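PDB 6VZ6: cytochrome b5-domain protein from Methanococcoides burtonii, which binds a b-type heme in a cytochrome b5 fold, its iron bound by two axial protein ligands, and probably serves in electron transfer. Local coordinates for residues N14-E19 with D40-G45; C21-K26 with I51-D56; V32-L37 with E68-V73. All coordinates share one frame; numbering follows the deposited sequence.

Interaction 1. Residues N14-E19 with D40-G45. With HEM (protoporphyrin IX containing Fe), chain B.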
loop_
_atom_site.group_PDB
_atom_site.type_symbol
_atom_site.label_atom_id
_atom_site.label_comp_id
_atom_site.label_asym_id
_atom_site.label_seq_id
_atom_site.Cartn_x
_atom_site.Cartn_y
_atom_site.Cartn_z
ATOM N N ASN A 14 -6.200 0.655 -5.358
ATOM C CA ASN A 14 -6.603 -0.291 -4.330
ATOM C C ASN A 14 -6.541 -1.729 -4.818
ATOM O O ASN A 14 -7.119 -2.621 -4.211
ATOM C CB ASN A 14 -8.009 0.015 -3.846
ATOM C CG ASN A 14 -9.046 -0.221 -4.923
ATOM O OD1 ASN A 14 -8.715 -0.553 -6.053
ATOM N ND2 ASN A 14 -10.316 -0.076 -4.571
ATOM N N GLY A 15 -5.847 -1.983 -5.909
ATOM C CA GLY A 15 -5.658 -3.357 -6.307
ATOM C C GLY A 15 -6.834 -4.007 -6.991
ATOM O O GLY A 15 -6.783 -5.212 -7.253
ATOM N N LYS A 16 -7.877 -3.251 -7.309
ATOM C CA LYS A 16 -9.074 -3.818 -7.910
ATOM C C LYS A 16 -9.396 -3.154 -9.243
ATOM O O LYS A 16 -9.074 -1.975 -9.470
ATOM C CB LYS A 16 -10.268 -3.675 -6.951
ATOM C CG LYS A 16 -10.090 -4.504 -5.661
ATOM C CD LYS A 16 -11.203 -4.193 -4.677
ATOM C CE LYS A 16 -10.928 -4.775 -3.286
ATOM N NZ LYS A 16 -10.960 -6.267 -3.296
ATOM N N ASP A 17 -10.067 -3.906 -10.111
ATOM C CA ASP A 17 -10.687 -3.337 -11.307
ATOM C C ASP A 17 -9.636 -2.809 -12.294
ATOM O O ASP A 17 -9.850 -1.809 -12.981
ATOM C CB ASP A 17 -11.669 -2.216 -10.947
ATOM C CG ASP A 17 -12.788 -2.659 -9.984
ATOM O OD1 ASP A 17 -13.366 -3.769 -10.137
ATOM O OD2 ASP A 17 -13.100 -1.851 -9.082
ATOM N N GLY A 18 -8.510 -3.481 -12.388
ATOM C CA GLY A 18 -7.473 -3.013 -13.290
ATOM C C GLY A 18 -6.524 -1.970 -12.698
ATOM O O GLY A 18 -5.619 -1.518 -13.406
ATOM N N GLU A 19 -6.722 -1.561 -11.437
ATOM C CA GLU A 19 -5.786 -0.676 -10.755
ATOM C C GLU A 19 -4.744 -1.467 -9.973
ATOM O O GLU A 19 -5.033 -2.512 -9.397
ATOM C CB GLU A 19 -6.539 0.274 -9.814
ATOM C CG GLU A 19 -7.739 0.953 -10.422
ATOM C CD GLU A 19 -7.321 1.805 -11.529
ATOM O OE1 GLU A 19 -6.240 2.419 -11.379
ATOM O OE2 GLU A 19 -8.020 1.819 -12.559
ATOM N N ASP A 40 -5.810 -9.068 -5.399
ATOM C CA ASP A 40 -7.030 -8.285 -5.536
ATOM C C ASP A 40 -7.092 -7.151 -4.527
ATOM O O ASP A 40 -8.177 -6.629 -4.238
ATOM C CB ASP A 40 -8.271 -9.186 -5.420
ATOM C CG ASP A 40 -9.513 -8.568 -6.053
ATOM O OD1 ASP A 40 -9.415 -7.996 -7.174
ATOM O OD2 ASP A 40 -10.589 -8.648 -5.416
ATOM N N GLY A 41 -5.936 -6.741 -3.999
ATOM C CA GLY A 41 -5.883 -5.607 -3.095
ATOM C C GLY A 41 -6.417 -5.903 -1.707
ATOM O O GLY A 41 -6.774 -4.973 -0.980
ATOM N N ASP A 42 -6.485 -7.175 -1.323
ATOM C CA ASP A 42 -7.025 -7.592 -0.032
ATOM C C ASP A 42 -5.923 -8.346 0.703
ATOM O O ASP A 42 -5.409 -9.344 0.193
ATOM C CB ASP A 42 -8.265 -8.470 -0.214
ATOM C CG ASP A 42 -9.463 -7.716 -0.829
ATOM O OD1 ASP A 42 -9.763 -6.576 -0.390
ATOM O OD2 ASP A 42 -10.119 -8.285 -1.743
ATOM N N HIS A 43 -5.565 -7.876 1.899
ATOM C CA HIS A 43 -4.482 -8.449 2.688
ATOM C C HIS A 43 -5.075 -9.141 3.911
ATOM O O HIS A 43 -5.530 -8.474 4.849
ATOM C CB HIS A 43 -3.513 -7.347 3.083
ATOM C CG HIS A 43 -2.266 -7.827 3.757
ATOM N ND1 HIS A 43 -1.430 -8.773 3.208
ATOM C CD2 HIS A 43 -1.664 -7.417 4.900
ATOM C CE1 HIS A 43 -0.384 -8.952 3.997
ATOM N NE2 HIS A 43 -0.514 -8.156 5.048
ATOM N N GLN A 44 -5.075 -10.471 3.887
ATOM C CA GLN A 44 -5.458 -11.286 5.039
ATOM C C GLN A 44 -6.868 -10.992 5.539
ATOM O O GLN A 44 -7.145 -11.136 6.734
ATOM C CB GLN A 44 -4.471 -11.082 6.199
ATOM C CG GLN A 44 -3.032 -11.443 5.859
ATOM C CD GLN A 44 -2.842 -12.936 5.660
ATOM O OE1 GLN A 44 -2.885 -13.715 6.626
ATOM N NE2 GLN A 44 -2.650 -13.348 4.413
ATOM N N GLY A 45 -7.754 -10.547 4.659
ATOM C CA GLY A 45 -9.132 -10.286 5.025
ATOM C C GLY A 45 -9.331 -9.092 5.913
ATOM O O GLY A 45 -10.450 -8.860 6.371
HETATM C CHA HEM B . 3.243 -9.941 5.137
HETATM C CHB HEM B . -0.519 -10.472 8.029
HETATM C CHC HEM B . -1.201 -5.725 8.154
HETATM C CHD HEM B . 2.164 -5.277 4.711
HETATM C C1A HEM B . 2.348 -10.492 5.999
HETATM C C2A HEM B . 2.373 -11.850 6.485
HETATM C C3A HEM B . 1.298 -11.994 7.280
HETATM C C4A HEM B . 0.599 -10.728 7.309
HETATM C CMA HEM B . 0.818 -13.225 8.076
HETATM C CAA HEM B . 3.466 -12.875 6.081
HETATM C CBA HEM B . 3.975 -13.711 7.242
HETATM C CGA HEM B . 4.979 -12.885 7.963
HETATM O O1A HEM B . 5.618 -12.079 7.259
HETATM O O2A HEM B . 5.123 -13.033 9.212
HETATM C C1B HEM B . -1.010 -9.235 8.296
HETATM C C2B HEM B . -2.145 -9.040 9.098
HETATM C C3B HEM B . -2.379 -7.740 9.186
HETATM C C4B HEM B . -1.384 -7.061 8.377
HETATM C CMB HEM B . -2.924 -10.161 9.800
HETATM C CAB HEM B . -3.494 -7.246 10.129
HETATM C CBB HEM B . -3.282 -6.147 10.865
HETATM C C1C HEM B . -0.330 -5.181 7.245
HETATM C C2C HEM B . -0.147 -3.760 6.985
HETATM C C3C HEM B . 0.782 -3.638 6.015
HETATM C C4C HEM B . 1.218 -4.976 5.654
HETATM C CMC HEM B . -0.946 -2.661 7.706
HETATM C CAC HEM B . 1.389 -2.389 5.302
HETATM C CBC HEM B . 1.542 -1.214 5.882
HETATM C C1D HEM B . 2.705 -6.512 4.467
HETATM C C2D HEM B . 3.647 -6.858 3.414
HETATM C C3D HEM B . 3.969 -8.141 3.546
HETATM C C4D HEM B . 3.206 -8.644 4.660
HETATM C CMD HEM B . 4.209 -5.864 2.366
HETATM C CAD HEM B . 4.929 -9.000 2.681
HETATM C CBD HEM B . 4.154 -9.490 1.460
HETATM C CGD HEM B . 4.966 -10.422 0.584
HETATM O O1D HEM B . 4.500 -10.788 -0.515
HETATM O O2D HEM B . 6.118 -10.738 0.947
HETATM N NA HEM B . 1.276 -9.829 6.525
HETATM N NB HEM B . -0.575 -8.014 7.836
HETATM N NC HEM B . 0.539 -5.891 6.435
HETATM N ND HEM B . 2.445 -7.634 5.203
HETATM FE FE HEM B . 0.950 -7.877 6.513
HETATM O O HOH W 1 -11.041 -6.511 -9.039
#
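K16 meets D40 and D42 in a salt-bridge network at the protein surface, where the loop after helix 7-12 packs on the turn leading into strand 42-43. The lysine side chain crosses both aspartates at about a right angle. Its carbon chain runs past the carbonyl of D40, with CG of K16 3.2 Å from O of D40. The last torsion then bends the chain (chi4 -67°) and sets NZ among three oxygens. In one of two conformers, OD2 of D42 lies 2.7 Å from NZ of K16, which comes on the syn side but 32° out of the carboxylate plane. NZ also bonds O of D40 at 3.0 Å, nearly along the C=O axis. The third partner is weaker: OD2 of D40 is 3.2 Å from NZ of K16. D40 thus holds the ammonium twice, with D42 joining in that conformer, and this would probably keep it charged. One water ties the loops again, accepting from N of D17 and donating to OD1 of D40.

Beneath the charges the backbones pack closely. The CA atoms of G15 and G41 are 3.9 Å apart, and a CB on either glycine would clash with the other loop. CA of G41 makes a CH···O contact of 3.4 Å with O of N14. OD1 of N14 accepts from N of K16, an Asx turn that shapes the first loop. Beyond D42, H43 is an axial ligand of the heme iron, with H62 the other. G41 pairs by backbone hydrogen bonds with G49, and the 14-19 loop leads on toward strand 22-25.

Interaction 2. Residues C21-K26 with I51-D56. With HEM (protoporphyrin IX containing Fe), chain B.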
loop_
_atom_site.group_PDB
_atom_site.type_symbol
_atom_site.label_atom_id
_atom_site.label_comp_id
_atom_site.label_asym_id
_atom_site.label_seq_id
_atom_site.Cartn_x
_atom_site.Cartn_y
_atom_site.Cartn_z
ATOM N N CYS A 21 -2.086 -2.125 -6.814
ATOM C CA CYS A 21 -2.305 -2.098 -5.369
ATOM C C CYS A 21 -1.167 -1.334 -4.694
ATOM O O CYS A 21 -0.043 -1.844 -4.571
ATOM C CB CYS A 21 -2.432 -3.503 -4.792
ATOM S SG CYS A 21 -2.991 -3.450 -3.022
ATOM N N TYR A 22 -1.468 -0.082 -4.321
ATOM C CA TYR A 22 -0.568 0.801 -3.585
ATOM C C TYR A 22 -1.077 0.965 -2.163
ATOM O O TYR A 22 -2.276 0.807 -1.915
ATOM C CB TYR A 22 -0.512 2.199 -4.199
ATOM C CG TYR A 22 0.090 2.290 -5.586
ATOM C CD1 TYR A 22 0.743 1.203 -6.187
ATOM C CD2 TYR A 22 0.024 3.474 -6.277
ATOM C CE1 TYR A 22 1.320 1.335 -7.468
ATOM C CE2 TYR A 22 0.589 3.611 -7.521
ATOM C CZ TYR A 22 1.219 2.546 -8.111
ATOM O OH TYR A 22 1.740 2.789 -9.335
ATOM N N PHE A 23 -0.167 1.265 -1.234
ATOM C CA PHE A 23 -0.575 1.794 0.067
ATOM C C PHE A 23 0.470 2.796 0.544
ATOM O O PHE A 23 1.545 2.922 -0.028
ATOM C CB PHE A 23 -0.836 0.694 1.122
ATOM C CG PHE A 23 0.312 -0.229 1.367
ATOM C CD1 PHE A 23 1.470 0.227 1.972
ATOM C CD2 PHE A 23 0.222 -1.583 1.015
ATOM C CE1 PHE A 23 2.544 -0.631 2.190
ATOM C CE2 PHE A 23 1.278 -2.449 1.260
ATOM C CZ PHE A 23 2.451 -1.959 1.819
ATOM N N ALA A 24 0.137 3.549 1.577
ATOM C CA ALA A 24 1.099 4.463 2.172
ATOM C C ALA A 24 1.523 3.954 3.540
ATOM O O ALA A 24 0.767 3.293 4.255
ATOM C CB ALA A 24 0.532 5.875 2.267
ATOM N N TYR A 25 2.779 4.220 3.858
ATOM C CA TYR A 25 3.352 3.898 5.154
ATOM C C TYR A 25 4.386 4.966 5.476
ATOM O O TYR A 25 5.368 5.108 4.738
ATOM C CB TYR A 25 3.983 2.513 5.151
ATOM C CG TYR A 25 4.638 2.152 6.470
ATOM C CD1 TYR A 25 3.873 1.749 7.536
ATOM C CD2 TYR A 25 6.017 2.221 6.639
ATOM C CE1 TYR A 25 4.447 1.395 8.739
ATOM C CE2 TYR A 25 6.618 1.871 7.860
ATOM C CZ TYR A 25 5.799 1.470 8.908
ATOM O OH TYR A 25 6.316 1.102 10.117
ATOM N N LYS A 26 4.130 5.748 6.536
ATOM C CA LYS A 26 5.056 6.792 6.961
ATOM C C LYS A 26 5.492 7.655 5.782
ATOM O O LYS A 26 6.678 7.852 5.522
ATOM C CB LYS A 26 6.253 6.148 7.683
ATOM C CG LYS A 26 5.787 5.461 9.000
ATOM C CD LYS A 26 6.940 4.951 9.842
ATOM C CE LYS A 26 6.465 4.508 11.239
ATOM N NZ LYS A 26 7.483 3.683 11.919
ATOM N N ILE A 51 -4.828 3.121 0.700
ATOM C CA ILE A 51 -4.988 3.785 1.991
ATOM C C ILE A 51 -3.616 3.957 2.634
ATOM O O ILE A 51 -2.701 3.151 2.413
ATOM C CB ILE A 51 -5.869 2.918 2.953
ATOM C CG1 ILE A 51 -7.236 2.627 2.321
ATOM C CG2 ILE A 51 -6.060 3.575 4.301
ATOM C CD1 ILE A 51 -7.944 3.879 1.871
ATOM N N ASP A 52 -3.519 4.955 3.517
ATOM C CA ASP A 52 -2.373 5.104 4.400
ATOM C C ASP A 52 -2.522 4.100 5.531
ATOM O O ASP A 52 -3.400 4.243 6.398
ATOM C CB ASP A 52 -2.324 6.523 4.939
ATOM C CG ASP A 52 -1.130 6.764 5.823
ATOM O OD1 ASP A 52 -0.465 5.776 6.272
ATOM O OD2 ASP A 52 -0.876 7.968 6.060
ATOM N N LEU A 53 -1.686 3.062 5.520
ATOM C CA LEU A 53 -1.811 1.972 6.480
ATOM C C LEU A 53 -0.847 2.123 7.670
ATOM O O LEU A 53 -0.574 1.139 8.386
ATOM C CB LEU A 53 -1.608 0.639 5.754
ATOM C CG LEU A 53 -2.727 0.256 4.793
ATOM C CD1 LEU A 53 -2.397 -1.025 4.081
ATOM C CD2 LEU A 53 -4.046 0.108 5.552
ATOM N N THR A 54 -0.355 3.343 7.918
ATOM C CA THR A 54 0.610 3.535 9.003
ATOM C C THR A 54 0.027 3.074 10.340
ATOM O O THR A 54 0.635 2.282 11.064
ATOM C CB THR A 54 1.043 4.997 9.091
ATOM O OG1 THR A 54 1.588 5.470 7.863
ATOM C CG2 THR A 54 2.128 5.191 10.200
ATOM N N ALA A 55 -1.169 3.534 10.675
ATOM C CA ALA A 55 -1.770 3.153 11.954
ATOM C C ALA A 55 -2.013 1.646 12.006
ATOM O O ALA A 55 -1.749 0.991 13.012
ATOM C CB ALA A 55 -3.083 3.914 12.162
ATOM N N ASP A 56 -2.473 1.068 10.907
ATOM C CA ASP A 56 -2.850 -0.339 10.923
ATOM C C ASP A 56 -1.647 -1.233 11.107
ATOM O O ASP A 56 -1.776 -2.328 11.660
ATOM C CB ASP A 56 -3.608 -0.664 9.647
ATOM C CG ASP A 56 -4.766 0.294 9.425
ATOM O OD1 ASP A 56 -5.886 -0.071 9.805
ATOM O OD2 ASP A 56 -4.548 1.447 8.906
HETATM C CHA HEM B . 3.243 -9.941 5.137
HETATM C CHB HEM B . -0.519 -10.472 8.029
HETATM C CHC HEM B . -1.201 -5.725 8.154
HETATM C CHD HEM B . 2.164 -5.277 4.711
HETATM C C1A HEM B . 2.348 -10.492 5.999
HETATM C C2A HEM B . 2.373 -11.850 6.485
HETATM C C3A HEM B . 1.298 -11.994 7.280
HETATM C C4A HEM B . 0.599 -10.728 7.309
HETATM C CMA HEM B . 0.818 -13.225 8.076
HETATM C CAA HEM B . 3.466 -12.875 6.081
HETATM C CBA HEM B . 3.975 -13.711 7.242
HETATM C CGA HEM B . 4.979 -12.885 7.963
HETATM O O1A HEM B . 5.618 -12.079 7.259
HETATM O O2A HEM B . 5.123 -13.033 9.212
HETATM C C1B HEM B . -1.010 -9.235 8.296
HETATM C C2B HEM B . -2.145 -9.040 9.098
HETATM C C3B HEM B . -2.379 -7.740 9.186
HETATM C C4B HEM B . -1.384 -7.061 8.377
HETATM C CMB HEM B . -2.924 -10.161 9.800
HETATM C CAB HEM B . -3.494 -7.246 10.129
HETATM C CBB HEM B . -3.282 -6.147 10.865
HETATM C C1C HEM B . -0.330 -5.181 7.245
HETATM C C2C HEM B . -0.147 -3.760 6.985
HETATM C C3C HEM B . 0.782 -3.638 6.015
HETATM C C4C HEM B . 1.218 -4.976 5.654
HETATM C CMC HEM B . -0.946 -2.661 7.706
HETATM C CAC HEM B . 1.389 -2.389 5.302
HETATM C CBC HEM B . 1.542 -1.214 5.882
HETATM C C1D HEM B . 2.705 -6.512 4.467
HETATM C C2D HEM B . 3.647 -6.858 3.414
HETATM C C3D HEM B . 3.969 -8.141 3.546
HETATM C C4D HEM B . 3.206 -8.644 4.660
HETATM C CMD HEM B . 4.209 -5.864 2.366
HETATM C CAD HEM B . 4.929 -9.000 2.681
HETATM C CBD HEM B . 4.154 -9.490 1.460
HETATM C CGD HEM B . 4.966 -10.422 0.584
HETATM O O1D HEM B . 4.500 -10.788 -0.515
HETATM O O2D HEM B . 6.118 -10.738 0.947
HETATM N NA HEM B . 1.276 -9.829 6.525
HETATM N NB HEM B . -0.575 -8.014 7.836
HETATM N NC HEM B . 0.539 -5.891 6.435
HETATM N ND HEM B . 2.445 -7.634 5.203
HETATM FE FE HEM B . 0.950 -7.877 6.513
#
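The backbones of A24 and D52 form a single beta bridge, with N of A24 bonded to O of I51 at 3.0 Å and N of L53 to O of A24 at 2.8 Å. The bridge joins strand 22-25, at one edge of the sheet, to the loop leading to the short helix. CB of A24 rests against CA and CB of D52. On the heme side, F23 and L53 cross at about a right angle, and CD1 of L53 lies 3.8 Å from CB of F23. The F23 ring turns away to the heme: CG sits between the backbone N and the carbonyl carbon (chi1 56°), and the vinyl atom CAC lies over one ring face, toward the rim. CB of L53 meets CBC, the end carbon of the same vinyl, at 3.7 Å.

OG1 of T54 accepts a nearly straight bond, 2.9 Å and 174°, from N of K26. The same hydroxyl donates to the syn lone pair of OD1 of D52, 2.6 Å away. N of T54 reaches that oxygen from the anti side, 27° out of the carboxylate plane, closing an Asx turn from D52 to T54. An alanine in place of D52 would probably leave N and OG1 of T54 without their acceptor and let the hydroxyl turn away from K26.

Two donors of T54 on OD1 would probably stabilise the negative charge of D52, and that oxygen orients the hydroxyl accepting from N of K26. The apolar F23 and L53 contacts help to line the heme pocket.

Interaction 3. Residues V32-L37 with E68-V73. With HEM (protoporphyrin IX containing Fe), chain B.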
loop_
_atom_site.group_PDB
_atom_site.type_symbol
_atom_site.label_atom_id
_atom_site.label_comp_id
_atom_site.label_asym_id
_atom_site.label_seq_id
_atom_site.Cartn_x
_atom_site.Cartn_y
_atom_site.Cartn_z
ATOM N N VAL A 32 2.605 -2.931 -4.044
ATOM C CA VAL A 32 2.634 -4.346 -3.680
ATOM C C VAL A 32 1.803 -5.184 -4.648
ATOM O O VAL A 32 1.436 -6.295 -4.327
ATOM C CB VAL A 32 2.191 -4.588 -2.223
ATOM C CG1 VAL A 32 3.191 -3.980 -1.287
ATOM C CG2 VAL A 32 0.792 -4.028 -1.988
ATOM N N THR A 33 1.523 -4.662 -5.842
ATOM C CA THR A 33 0.639 -5.353 -6.792
ATOM C C THR A 33 1.056 -6.809 -6.995
ATOM O O THR A 33 0.197 -7.686 -7.179
ATOM C CB THR A 33 0.673 -4.621 -8.153
ATOM O OG1 THR A 33 0.316 -3.259 -7.978
ATOM C CG2 THR A 33 -0.254 -5.264 -9.167
ATOM N N GLU A 34 2.370 -7.061 -6.925
ATOM C CA GLU A 34 2.993 -8.347 -7.187
ATOM C C GLU A 34 2.923 -9.307 -6.019
ATOM O O GLU A 34 3.162 -10.495 -6.200
ATOM C CB GLU A 34 4.495 -8.139 -7.481
ATOM C CG GLU A 34 5.265 -7.239 -6.394
ATOM C CD GLU A 34 5.147 -5.704 -6.618
ATOM O OE1 GLU A 34 6.071 -5.062 -7.137
ATOM O OE2 GLU A 34 4.155 -5.112 -6.252
ATOM N N SER A 35 2.619 -8.840 -4.819
ATOM C CA SER A 35 2.664 -9.710 -3.663
ATOM C C SER A 35 1.528 -10.730 -3.714
ATOM O O SER A 35 0.355 -10.387 -3.937
ATOM C CB SER A 35 2.556 -8.893 -2.380
ATOM O OG SER A 35 2.217 -9.743 -1.288
ATOM N N MET A 36 1.875 -11.985 -3.465
ATOM C CA MET A 36 0.859 -13.020 -3.344
ATOM C C MET A 36 -0.042 -12.809 -2.139
ATOM O O MET A 36 -1.102 -13.428 -2.079
ATOM C CB MET A 36 1.522 -14.401 -3.240
ATOM C CG MET A 36 2.218 -14.895 -4.519
ATOM S SD MET A 36 2.824 -16.607 -4.406
ATOM C CE MET A 36 2.675 -16.961 -2.650
ATOM N N LEU A 37 0.352 -11.972 -1.171
ATOM C CA LEU A 37 -0.501 -11.673 -0.023
ATOM C C LEU A 37 -1.336 -10.417 -0.193
ATOM O O LEU A 37 -2.077 -10.046 0.736
ATOM C CB LEU A 37 0.335 -11.552 1.243
ATOM C CG LEU A 37 1.249 -12.741 1.516
ATOM C CD1 LEU A 37 1.977 -12.676 2.822
ATOM C CD2 LEU A 37 0.421 -14.033 1.476
ATOM N N GLU A 68 10.428 -3.875 2.889
ATOM C CA GLU A 68 11.672 -3.491 2.235
ATOM C C GLU A 68 11.839 -4.119 0.879
ATOM O O GLU A 68 12.528 -3.546 0.034
ATOM C CB GLU A 68 12.860 -3.856 3.115
ATOM C CG GLU A 68 12.812 -3.102 4.438
ATOM C CD GLU A 68 14.104 -3.211 5.244
ATOM O OE1 GLU A 68 15.068 -3.861 4.775
ATOM O OE2 GLU A 68 14.135 -2.641 6.346
ATOM N N ASP A 69 11.195 -5.241 0.637
ATOM C CA ASP A 69 11.244 -5.895 -0.657
ATOM C C ASP A 69 10.342 -5.263 -1.700
ATOM O O ASP A 69 10.297 -5.776 -2.806
ATOM C CB ASP A 69 10.844 -7.382 -0.499
ATOM C CG ASP A 69 11.894 -8.207 0.266
ATOM O OD1 ASP A 69 13.109 -7.909 0.162
ATOM O OD2 ASP A 69 11.497 -9.147 0.988
ATOM N N PHE A 70 9.593 -4.219 -1.388
ATOM C CA PHE A 70 8.682 -3.633 -2.366
ATOM C C PHE A 70 9.088 -2.208 -2.690
ATOM O O PHE A 70 9.603 -1.498 -1.838
ATOM C CB PHE A 70 7.224 -3.690 -1.880
ATOM C CG PHE A 70 6.741 -5.113 -1.790
ATOM C CD1 PHE A 70 6.218 -5.753 -2.917
ATOM C CD2 PHE A 70 6.939 -5.852 -0.645
ATOM C CE1 PHE A 70 5.842 -7.089 -2.877
ATOM C CE2 PHE A 70 6.569 -7.204 -0.591
ATOM C CZ PHE A 70 6.037 -7.815 -1.708
ATOM N N PRO A 71 8.910 -1.793 -3.934
ATOM C CA PRO A 71 9.386 -0.473 -4.342
ATOM C C PRO A 71 8.506 0.651 -3.812
ATOM O O PRO A 71 7.270 0.552 -3.731
ATOM C CB PRO A 71 9.360 -0.540 -5.868
ATOM C CG PRO A 71 8.218 -1.491 -6.170
ATOM C CD PRO A 71 8.269 -2.522 -5.042
ATOM N N VAL A 72 9.183 1.726 -3.412
ATOM C CA VAL A 72 8.523 2.991 -3.115
ATOM C C VAL A 72 8.410 3.772 -4.423
ATOM O O VAL A 72 9.415 4.044 -5.083
ATOM C CB VAL A 72 9.300 3.766 -2.048
ATOM C CG1 VAL A 72 8.728 5.192 -1.887
ATOM C CG2 VAL A 72 9.260 2.968 -0.725
ATOM N N VAL A 73 7.177 4.080 -4.826
ATOM C CA VAL A 73 6.869 4.726 -6.108
ATOM C C VAL A 73 6.406 6.165 -5.939
ATOM O O VAL A 73 6.181 6.872 -6.938
ATOM C CB VAL A 73 5.831 3.900 -6.878
ATOM C CG1 VAL A 73 6.354 2.489 -7.113
ATOM C CG2 VAL A 73 4.472 3.773 -6.127
HETATM C CHA HEM B . 3.243 -9.941 5.137
HETATM C CHB HEM B . -0.519 -10.472 8.029
HETATM C CHC HEM B . -1.201 -5.725 8.154
HETATM C CHD HEM B . 2.164 -5.277 4.711
HETATM C C1A HEM B . 2.348 -10.492 5.999
HETATM C C2A HEM B . 2.373 -11.850 6.485
HETATM C C3A HEM B . 1.298 -11.994 7.280
HETATM C C4A HEM B . 0.599 -10.728 7.309
HETATM C CMA HEM B . 0.818 -13.225 8.076
HETATM C CAA HEM B . 3.466 -12.875 6.081
HETATM C CBA HEM B . 3.975 -13.711 7.242
HETATM C CGA HEM B . 4.979 -12.885 7.963
HETATM O O1A HEM B . 5.618 -12.079 7.259
HETATM O O2A HEM B . 5.123 -13.033 9.212
HETATM C C1B HEM B . -1.010 -9.235 8.296
HETATM C C2B HEM B . -2.145 -9.040 9.098
HETATM C C3B HEM B . -2.379 -7.740 9.186
HETATM C C4B HEM B . -1.384 -7.061 8.377
HETATM C CMB HEM B . -2.924 -10.161 9.800
HETATM C CAB HEM B . -3.494 -7.246 10.129
HETATM C CBB HEM B . -3.282 -6.147 10.865
HETATM C C1C HEM B . -0.330 -5.181 7.245
HETATM C C2C HEM B . -0.147 -3.760 6.985
HETATM C C3C HEM B . 0.782 -3.638 6.015
HETATM C C4C HEM B . 1.218 -4.976 5.654
HETATM C CMC HEM B . -0.946 -2.661 7.706
HETATM C CAC HEM B . 1.389 -2.389 5.302
HETATM C CBC HEM B . 1.542 -1.214 5.882
HETATM C C1D HEM B . 2.705 -6.512 4.467
HETATM C C2D HEM B . 3.647 -6.858 3.414
HETATM C C3D HEM B . 3.969 -8.141 3.546
HETATM C C4D HEM B . 3.206 -8.644 4.660
HETATM C CMD HEM B . 4.209 -5.864 2.366
HETATM C CAD HEM B . 4.929 -9.000 2.681
HETATM C CBD HEM B . 4.154 -9.490 1.460
HETATM C CGD HEM B . 4.966 -10.422 0.584
HETATM O O1D HEM B . 4.500 -10.788 -0.515
HETATM O O2D HEM B . 6.118 -10.738 0.947
HETATM N NA HEM B . 1.276 -9.829 6.525
HETATM N NB HEM B . -0.575 -8.014 7.836
HETATM N NC HEM B . 0.539 -5.891 6.435
HETATM N ND HEM B . 2.445 -7.634 5.203
HETATM FE FE HEM B . 0.950 -7.877 6.513
#
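F70 reaches across this contact to wedge its ring between V32, E34, S35 and a heme propionate, with no hydrogen bond directly linking the two segments. The arrangement belongs to the cytochrome b5 fold, at the propionate edge of its heme pocket. V32 to S35 make a type I beta turn, closed by N of S35 bonding O of V32, and the ring lies against that turn. CG1 of V32 sits over one face in a CH-pi contact, 4.1 Å from the ring centroid and 25° off the normal. Its nearest ring atom is CG of F70, so the methyl lies toward the rim. E34 comes at the edge, with its CG in the ring plane and 3.6 Å from CE1 of F70. The E34 chain bends at chi2 and slides past the phenylalanine in the opposite direction. The position of its carboxylate is doubtful, so the contact rests on CG.

CB of S35 touches CZ of F70 at 3.7 Å. The serine turns its hydroxyl to the heme, with OG anti to the backbone N (chi1 163°). OG also accepts from N of L37, an ST turn that helps fix its direction. CD1 of L37 packs on CAA of the other propionate. The hydroxyl's own proton goes to the heme: OG of S35 donates to O1D of the propionate at 2.6 Å.

In the fold
All three contacts touch one heme and touch each other, their centres 12 to 13 Å apart. Interaction 1 leads into H43, an axial ligand whose NE2 is 2.1 Å from the iron. Segment 32-37 of interaction 3 probably helps to orient that histidine, since ND1 of H43 lies 2.9 Å from O of L37, a probable hydrogen bond. Interactions 2 and 3 share a wall of the pocket, where CE2 of F23 packs 3.5 Å from CG1 of V32. C21 joins all three: its SG lies 3.6 Å from CA of G41, and its N lies 2.9 Å from OG1 of T33. Interaction 2 thus meets one vinyl group and its neighbouring methyl, interaction 3 the propionates, and 40-45 the iron.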